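Local atomic coordinates of thioredoxin family protein (Pseudomonas aeruginosa, PDB entry 1Z6N), a protein that is of unknown function but belongs to the thioredoxin family and binds magnesium, with a thioredoxin-type CxxC sequence that suggests a redox role. Residues L115-D118 with N122-G125. Sequence-based numbering, arbitrary orientation.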
ATOM      1  N   LEU A 115       2.075   1.600   6.638  1.00  7.86           N
ATOM      2  CA  LEU A 115       2.593   2.684   7.472  1.00  7.72           C
ATOM      3  C   LEU A 115       3.473   3.583   6.617  1.00  7.63           C
ATOM      4  O   LEU A 115       4.424   3.108   5.993  1.00  7.94           O
ATOM      5  CB  LEU A 115       3.381   2.100   8.649  1.00  7.85           C
ATOM      6  CG  LEU A 115       2.612   1.100   9.529  1.00  8.90           C
ATOM      7  CD1 LEU A 115       3.540   0.645  10.657  1.00  9.69           C
ATOM      8  CD2 LEU A 115       1.341   1.718  10.107  1.00 10.37           C
ATOM      9  N   VAL A 116       3.140   4.871   6.566  1.00  7.83           N
ATOM     10  CA  VAL A 116       3.879   5.830   5.757  1.00  8.76           C
ATOM     11  C   VAL A 116       4.924   6.482   6.639  1.00  9.21           C
ATOM     12  O   VAL A 116       4.581   7.139   7.635  1.00  9.32           O
ATOM     13  CB  VAL A 116       2.939   6.900   5.155  1.00  9.08           C
ATOM     14  CG1 VAL A 116       3.722   7.877   4.287  1.00 10.89           C
ATOM     15  CG2 VAL A 116       1.825   6.222   4.361  1.00 11.01           C
ATOM     16  N   LEU A 117       6.188   6.275   6.291  1.00  8.81           N
ATOM     17  CA  LEU A 117       7.315   6.746   7.096  1.00  9.67           C
ATOM     18  C   LEU A 117       8.152   7.728   6.284  1.00  9.95           C
ATOM     19  O   LEU A 117       8.259   7.597   5.060  1.00  9.70           O
ATOM     20  CB  LEU A 117       8.192   5.573   7.536  1.00  9.91           C
ATOM     21  CG  LEU A 117       7.555   4.426   8.321  1.00 12.41           C
ATOM     22  CD1 LEU A 117       8.416   3.183   8.215  1.00 14.55           C
ATOM     23  CD2 LEU A 117       7.437   4.793   9.776  1.00 15.17           C
ATOM     24  N   ASP A 118       8.742   8.712   6.957  1.00 10.48           N
ATOM     25  CA  ASP A 118       9.660   9.618   6.278  1.00 11.63           C
ATOM     26  C   ASP A 118      11.085   9.045   6.261  1.00 13.02           C
ATOM     27  O   ASP A 118      11.297   7.895   6.664  1.00 13.12           O
ATOM     28  CB  ASP A 118       9.584  11.033   6.874  1.00 11.13           C
ATOM     29  CG  ASP A 118      10.203  11.144   8.265  1.00 11.38           C
ATOM     30  OD1 ASP A 118      10.835  10.181   8.742  1.00 11.37           O
ATOM     31  OD2 ASP A 118      10.057  12.233   8.868  1.00 12.76           O
ATOM     32  N   ASN A 122      10.129   8.414  10.885  1.00 12.74           N
ATOM     33  CA  ASN A 122       9.002   8.964  11.632  1.00 11.98           C
ATOM     34  C   ASN A 122       7.727   8.491  10.964  1.00 11.22           C
ATOM     35  O   ASN A 122       7.630   8.508   9.736  1.00 11.09           O
ATOM     36  CB  ASN A 122       8.995  10.500  11.645  1.00 12.03           C
ATOM     37  CG  ASN A 122      10.247  11.095  12.241  1.00 13.96           C
ATOM     38  OD1 ASN A 122      10.885  11.938  11.616  1.00 16.99           O
ATOM     39  ND2 ASN A 122      10.590  10.688  13.453  1.00 15.30           N
ATOM     40  N   LEU A 123       6.766   8.058  11.773  1.00  9.74           N
ATOM     41  CA  LEU A 123       5.472   7.606  11.284  1.00  9.40           C
ATOM     42  C   LEU A 123       4.566   8.794  10.971  1.00  9.17           C
ATOM     43  O   LEU A 123       4.202   9.576  11.869  1.00  9.14           O
ATOM     44  CB  LEU A 123       4.815   6.698  12.324  1.00  9.20           C
ATOM     45  CG  LEU A 123       3.423   6.152  12.014  1.00 10.44           C
ATOM     46  CD1 LEU A 123       3.452   5.280  10.776  1.00 10.70           C
ATOM     47  CD2 LEU A 123       2.904   5.358  13.208  1.00 10.76           C
ATOM     48  N   LEU A 124       4.199   8.931   9.703  1.00  8.57           N
ATOM     49  CA  LEU A 124       3.404  10.069   9.253  1.00  8.48           C
ATOM     50  C   LEU A 124       1.913   9.772   9.209  1.00  8.64           C
ATOM     51  O   LEU A 124       1.089  10.689   9.327  1.00  9.23           O
ATOM     52  CB  LEU A 124       3.876  10.524   7.863  1.00  8.79           C
ATOM     53  CG  LEU A 124       5.375  10.802   7.681  1.00 10.14           C
ATOM     54  CD1 LEU A 124       5.665  11.259   6.255  1.00 12.19           C
ATOM     55  CD2 LEU A 124       5.887  11.829   8.675  1.00 11.55           C
ATOM     56  N   GLY A 125       1.564   8.499   9.000  1.00  8.19           N
ATOM     57  CA  GLY A 125       0.171   8.106   8.936  1.00  8.79           C
ATOM     58  C   GLY A 125       0.030   6.691   8.431  1.00  8.95           C
ATOM     59  O   GLY A 125       1.033   6.000   8.228  1.00  8.63           O
TER
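Asp118 reaches over to Asn122 at the turn of the hairpin formed by strands 113-117 and 123-128. Its CB rests against Leu124 CD1, 4.0 Å away. CG sits between the Asp118 backbone N and carbonyl carbon (chi1 72°), which brings the carboxylate back over the turn. Asn122 N donates to OD1 at 2.9 Å, coming from above the carboxylate plane, and OD1 also takes a weak hydrogen bond from Glu120 N. OD2 lies 3.4 Å from Asn122 CB. In return Asp118 N donates to Asn122 O at 3.0 Å.

Further along, Val116 faces both Leu124 and Gly125, a classic beta bulge: Leu124 N donates a hydrogen bond to Val116 O (2.8 Å) and Val116 N one to Gly125 O (2.9 Å). Leu115 and Leu123 meet, CB to CD1 at 3.8 Å; Leu117 CD2 also packs against Leu123 CB, and Tyr4 of helix 4-10 touches all three leucines. On the other face Val116 packs on helix 151-164.

Asp118 thus grips two backbone N-H groups, one weakly, while Asn122 O takes its own; side chain and backbone together hold the turn leading into strand 123-128, the outermost strand of the sheet.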